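Local coordinates for organic hydroperoxide resistance protein (Elizabethkingia anophelis NUHP1, PDB 6D9N) that probably protects the cell from oxidative damage by reducing organic hydroperoxides to alcohols, at residues I79-T84 with A108-V113. Sequence-based numbering, arbitrary orientation.
Sequences IKTGET and ANIPGV
Gly-82 N donates the one direct hydrogen bond between loop 79-84 and segment 108-113, to Pro-111 O (2.9 Å, 168° at the hydrogen); the bond is nearly straight, yet the donor stands above the carbonyl plane. Two waters extend this link. One donates to both Lys-80 O and Gly-112 O, while the other donates to Glu-83 O and accepts from Asn-109 ND2; Asn-109 OD1 is hydrogen-bonded to Ser-146 OG. A CA-H...O contact adds Thr-84 CA to Asn-109 O. The Pro-111 ring lies against the loop backbone, CD 3.3 Å from Glu-83 O, and with no side chain at Gly-82, Pro-111 CB comes within 3.9 Å of Gly-82 CA.

Thr-81 CG2, anti to its carbonyl carbon (OG1 at chi1 81°), runs beside Val-113 and meets its CG1 at 3.6 Å; Ile-110 CG2 touches Thr-81 CB and CG2, both at 3.9 Å. Thr-81 OG1 instead donates to Gly-82 O (2.7 Å). Ile-79 CD1 reaches Val-113 CG1, its side chain crossing the valine at about a right angle. Ile-74 and Leu-70 of helix 54-77 and Leu-121 and Ala-118 of helix 115-128 continue this packing.

Thr-84 OG1 is hydrogen-bonded to Asp-67 OD1 and Asn-71 ND2, and Glu-83 OE2 to Thr-20 OG1 of the second subunit. One direct backbone hydrogen bond, two water bridges and methyl packing thus join the loop entering strand 85-94 to the type II turn (110-113) leaving strand 100-109.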
loop_
_atom_site.group_PDB
_atom_site.type_symbol
_atom_site.label_atom_id
_atom_site.label_comp_id
_atom_site.label_asym_id
_atom_site.label_seq_id
_atom_site.Cartn_x
_atom_site.Cartn_y
_atom_site.Cartn_z
ATOM N N ILE B 79 19.854 19.245 8.162
ATOM C CA ILE B 79 20.275 18.684 9.456
ATOM C C ILE B 79 21.105 17.428 9.198
ATOM O O ILE B 79 20.691 16.552 8.410
ATOM C CB ILE B 79 19.063 18.396 10.374
ATOM C CG1 ILE B 79 19.513 17.820 11.740
ATOM C CG2 ILE B 79 18.095 17.467 9.708
ATOM C CD1 ILE B 79 18.440 17.869 12.858
ATOM N N LYS B 80 22.247 17.305 9.875
ATOM C CA LYS B 80 23.081 16.110 9.804
ATOM C C LYS B 80 22.479 14.982 10.630
ATOM O O LYS B 80 22.197 15.159 11.821
ATOM C CB LYS B 80 24.471 16.420 10.370
ATOM C CG LYS B 80 25.439 15.266 10.312
ATOM C CD LYS B 80 26.775 15.626 10.985
ATOM C CE LYS B 80 27.741 14.462 10.957
ATOM N NZ LYS B 80 29.010 14.799 11.684
ATOM N N THR B 81 22.257 13.831 9.994
ATOM C CA THR B 81 21.784 12.649 10.706
ATOM C C THR B 81 22.521 11.439 10.180
ATOM O O THR B 81 23.097 11.473 9.084
ATOM C CB THR B 81 20.273 12.382 10.520
ATOM O OG1 THR B 81 20.000 11.721 9.280
ATOM C CG2 THR B 81 19.474 13.631 10.555
ATOM N N GLY B 82 22.443 10.338 10.918
ATOM C CA GLY B 82 22.837 9.071 10.356
ATOM C C GLY B 82 21.760 8.505 9.442
ATOM O O GLY B 82 20.690 9.072 9.265
ATOM N N GLU B 83 22.028 7.331 8.892
ATOM C CA GLU B 83 21.054 6.722 7.982
ATOM C C GLU B 83 19.819 6.285 8.769
ATOM O O GLU B 83 19.946 5.619 9.805
ATOM C CB GLU B 83 21.690 5.543 7.258
ATOM C CG GLU B 83 20.735 4.873 6.245
ATOM C CD GLU B 83 21.430 3.794 5.449
ATOM O OE1 GLU B 83 22.356 4.124 4.666
ATOM O OE2 GLU B 83 21.029 2.630 5.604
ATOM N N THR B 84 18.645 6.714 8.308
ATOM C CA THR B 84 17.410 6.420 9.033
ATOM C C THR B 84 16.902 5.017 8.715
ATOM O O THR B 84 17.255 4.405 7.688
ATOM C CB THR B 84 16.317 7.442 8.664
ATOM O OG1 THR B 84 16.051 7.369 7.262
ATOM C CG2 THR B 84 16.736 8.847 9.012
ATOM N N ALA B 108 10.268 5.053 13.573
ATOM C CA ALA B 108 11.413 5.606 12.858
ATOM C C ALA B 108 12.589 5.707 13.812
ATOM O O ALA B 108 12.414 6.076 14.980
ATOM C CB ALA B 108 11.123 7.005 12.291
ATOM N N ASN B 109 13.779 5.437 13.284
ATOM C CA ASN B 109 15.010 5.695 14.017
ATOM C C ASN B 109 15.865 6.688 13.249
ATOM O O ASN B 109 16.129 6.497 12.056
ATOM C CB ASN B 109 15.815 4.426 14.271
ATOM C CG ASN B 109 16.998 4.699 15.169
ATOM O OD1 ASN B 109 16.835 4.918 16.361
ATOM N ND2 ASN B 109 18.186 4.736 14.605
ATOM N N ILE B 110 16.334 7.714 13.951
ATOM C CA ILE B 110 17.130 8.786 13.336
ATOM C C ILE B 110 18.401 8.940 14.157
ATOM O O ILE B 110 18.383 9.602 15.216
ATOM C CB ILE B 110 16.350 10.114 13.282
ATOM C CG1 ILE B 110 14.965 9.928 12.656
ATOM C CG2 ILE B 110 17.173 11.167 12.517
ATOM C CD1 ILE B 110 14.047 11.157 12.796
ATOM N N PRO B 111 19.522 8.349 13.736
ATOM C CA PRO B 111 20.749 8.479 14.531
ATOM C C PRO B 111 21.269 9.902 14.495
ATOM O O PRO B 111 21.149 10.607 13.489
ATOM C CB PRO B 111 21.745 7.570 13.798
ATOM C CG PRO B 111 20.895 6.666 12.939
ATOM C CD PRO B 111 19.705 7.489 12.542
ATOM N N GLY B 112 21.886 10.323 15.604
ATOM C CA GLY B 112 22.683 11.538 15.641
ATOM C C GLY B 112 21.930 12.815 15.890
ATOM O O GLY B 112 22.543 13.893 15.797
ATOM N N VAL B 113 20.653 12.754 16.234
ATOM C CA VAL B 113 19.880 13.947 16.539
ATOM C C VAL B 113 19.355 13.847 17.962
ATOM O O VAL B 113 19.347 12.774 18.573
ATOM C CB VAL B 113 18.718 14.149 15.547
ATOM C CG1 VAL B 113 19.228 14.193 14.129
ATOM C CG2 VAL B 113 17.652 13.027 15.684
HETATM O O HOH W 1 24.380 13.933 13.613
HETATM O O HOH W 2 18.713 3.977 11.732
#